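Local coordinates for StiE protein (Stigmatella aurantiaca, PDB 6ECX), which is a polyketide synthase whose O-methyltransferase domain, the part crystallised here, binds S-adenosylmethionine as methyl donor, at residues Trp40-Glu45 / Val232-Glu237. Residues are numbered along the deposited sequence; the frame is centred on the assembly and turned at random.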
loop_
_atom_site.group_PDB
_atom_site.type_symbol
_atom_site.label_atom_id
_atom_site.label_comp_id
_atom_site.label_asym_id
_atom_site.label_seq_id
_atom_site.Cartn_x
_atom_site.Cartn_y
_atom_site.Cartn_z
ATOM N N TRP A 40 3.078 -6.960 2.936
ATOM C CA TRP A 40 4.004 -8.079 3.014
ATOM C C TRP A 40 4.721 -8.220 1.679
ATOM O O TRP A 40 4.071 -8.273 0.630
ATOM C CB TRP A 40 3.242 -9.331 3.444
ATOM C CG TRP A 40 2.602 -9.094 4.807
ATOM C CD1 TRP A 40 3.246 -9.071 6.010
ATOM C CD2 TRP A 40 1.223 -8.779 5.092
ATOM N NE1 TRP A 40 2.362 -8.791 7.024
ATOM C CE2 TRP A 40 1.115 -8.608 6.489
ATOM C CE3 TRP A 40 0.070 -8.642 4.306
ATOM C CZ2 TRP A 40 -0.096 -8.311 7.116
ATOM C CZ3 TRP A 40 -1.132 -8.343 4.935
ATOM C CH2 TRP A 40 -1.204 -8.182 6.324
ATOM N N GLY A 41 6.059 -8.311 1.732
ATOM C CA GLY A 41 6.911 -7.699 0.724
ATOM C C GLY A 41 7.659 -8.456 -0.360
ATOM O O GLY A 41 7.236 -9.511 -0.835
ATOM N N VAL A 42 8.789 -7.878 -0.769
ATOM C CA VAL A 42 9.470 -8.215 -2.015
ATOM C C VAL A 42 10.517 -9.292 -1.745
ATOM O O VAL A 42 11.557 -9.031 -1.131
ATOM C CB VAL A 42 10.096 -6.963 -2.653
ATOM C CG1 VAL A 42 11.046 -7.323 -3.783
ATOM C CG2 VAL A 42 9.005 -6.026 -3.152
ATOM N N PHE A 43 10.235 -10.513 -2.189
ATOM C CA PHE A 43 11.221 -11.587 -2.239
ATOM C C PHE A 43 11.791 -11.613 -3.652
ATOM O O PHE A 43 11.080 -11.947 -4.605
ATOM C CB PHE A 43 10.598 -12.940 -1.885
ATOM C CG PHE A 43 10.543 -13.237 -0.403
ATOM C CD1 PHE A 43 10.092 -12.294 0.498
ATOM C CD2 PHE A 43 10.912 -14.482 0.081
ATOM C CE1 PHE A 43 10.033 -12.574 1.856
ATOM C CE2 PHE A 43 10.845 -14.763 1.441
ATOM C CZ PHE A 43 10.411 -13.807 2.325
ATOM N N GLN A 44 13.073 -11.255 -3.792
ATOM C CA GLN A 44 13.684 -11.253 -5.118
ATOM C C GLN A 44 13.671 -12.654 -5.720
ATOM O O GLN A 44 13.500 -12.817 -6.937
ATOM C CB GLN A 44 15.112 -10.700 -5.052
ATOM C CG GLN A 44 15.231 -9.283 -4.486
ATOM C CD GLN A 44 15.479 -9.267 -2.984
ATOM O OE1 GLN A 44 15.176 -10.233 -2.280
ATOM N NE2 GLN A 44 16.044 -8.166 -2.490
ATOM N N GLU A 45 13.836 -13.676 -4.880
ATOM C CA GLU A 45 13.722 -15.068 -5.291
ATOM C C GLU A 45 12.968 -15.844 -4.218
ATOM O O GLU A 45 12.882 -15.423 -3.061
ATOM C CB GLU A 45 15.098 -15.718 -5.532
ATOM C CG GLU A 45 15.867 -15.175 -6.729
ATOM C CD GLU A 45 15.157 -15.418 -8.053
ATOM O OE1 GLU A 45 14.362 -16.382 -8.134
ATOM O OE2 GLU A 45 15.391 -14.641 -9.008
ATOM N N VAL A 232 6.175 0.399 -10.874
ATOM C CA VAL A 232 6.963 -0.828 -10.804
ATOM C C VAL A 232 6.033 -1.989 -10.447
ATOM O O VAL A 232 5.247 -1.901 -9.495
ATOM C CB VAL A 232 8.116 -0.695 -9.791
ATOM C CG1 VAL A 232 8.835 -2.036 -9.610
ATOM C CG2 VAL A 232 9.132 0.369 -10.266
ATOM N N ASP A 233 6.138 -3.075 -11.206
ATOM C CA ASP A 233 5.324 -4.266 -11.022
ATOM C C ASP A 233 6.129 -5.253 -10.179
ATOM O O ASP A 233 7.125 -5.816 -10.649
ATOM C CB ASP A 233 4.958 -4.849 -12.383
ATOM C CG ASP A 233 4.037 -6.044 -12.288
ATOM O OD1 ASP A 233 3.725 -6.507 -11.178
ATOM O OD2 ASP A 233 3.632 -6.533 -13.355
ATOM N N VAL A 234 5.711 -5.451 -8.932
ATOM C CA VAL A 234 6.376 -6.397 -8.047
ATOM C C VAL A 234 5.533 -7.659 -7.843
ATOM O O VAL A 234 5.716 -8.372 -6.853
ATOM C CB VAL A 234 6.745 -5.744 -6.704
ATOM C CG1 VAL A 234 7.738 -4.592 -6.907
ATOM C CG2 VAL A 234 5.495 -5.226 -5.997
ATOM N N SER A 235 4.614 -7.942 -8.775
ATOM C CA SER A 235 3.765 -9.135 -8.680
ATOM C C SER A 235 4.586 -10.397 -8.450
ATOM O O SER A 235 4.228 -11.247 -7.615
ATOM C CB SER A 235 2.931 -9.296 -9.956
ATOM O OG SER A 235 2.090 -8.177 -10.173
ATOM N N ASN A 236 5.688 -10.542 -9.194
ATOM C CA ASN A 236 6.479 -11.770 -9.125
ATOM C C ASN A 236 7.132 -11.930 -7.758
ATOM O O ASN A 236 7.239 -13.050 -7.238
ATOM C CB ASN A 236 7.542 -11.770 -10.224
ATOM C CG ASN A 236 8.555 -12.895 -10.054
ATOM O OD1 ASN A 236 8.276 -14.041 -10.383
ATOM N ND2 ASN A 236 9.734 -12.567 -9.530
ATOM N N GLU A 237 7.567 -10.817 -7.162
ATOM C CA GLU A 237 8.299 -10.870 -5.907
ATOM C C GLU A 237 7.365 -10.960 -4.713
ATOM O O GLU A 237 7.728 -11.547 -3.686
ATOM C CB GLU A 237 9.202 -9.643 -5.778
ATOM C CG GLU A 237 10.357 -9.640 -6.790
ATOM C CD GLU A 237 9.907 -9.356 -8.216
ATOM O OE1 GLU A 237 8.903 -8.633 -8.391
ATOM O OE2 GLU A 237 10.559 -9.855 -9.162
HETATM O O HOH W 1 13.161 -10.782 -8.611
HETATM O O HOH W 2 12.137 -14.771 -8.779
#
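Phe43 and Glu237 join the loop that leads into helix 52-57 to the first turn of helix 235-242, just after strand 226-233, next to last in the Rossmann-like sheet. The direct evidence is one backbone hydrogen bond: Phe43 N donates to Glu237 O over 3.1 Å. It is fairly straight (159° at the hydrogen), but the donor stands above the carbonyl plane, off the lone pairs. Phe43 O faces back toward the helix, where Glu237 CA makes a bent, weak CA-H...O contact at 3.3 Å and Glu237 CB lies 3.2 Å from the same oxygen.

The apolar part of the Glu237 side chain does most of the packing. Its CB lies 3.6 Å from Val42 CG1, the side chains running alongside each other in the same direction, and Val42 CG2 meets Val234 CG1 at 4.2 Å. The Glu237 side chain then folds over at chi2 (72°), turning its carboxylate away from the loop. Glu237 OE2 accepts from Asn236 ND2 at 2.9 Å, a donor well above the carboxylate plane, and from water 1, which also donates to Gln44 O at 2.7 Å, bridging the segments. Before the helix, Asp233 OD1 accepts from Ser235 N (2.9 Å), an Asx turn that bends the chain into the helix; Ser235 OG also donates to Asp233 OD1, on its syn lone pair.

Helix 64-80 packs on the loop through Ala72, Glu75 and Leu76, with Arg68 forming a cation-pi contact with Phe43. On the helix side, Asn240 donates to Phe43 O, while Val234 rests on Tyr285 and Leu287 of strand 283-292.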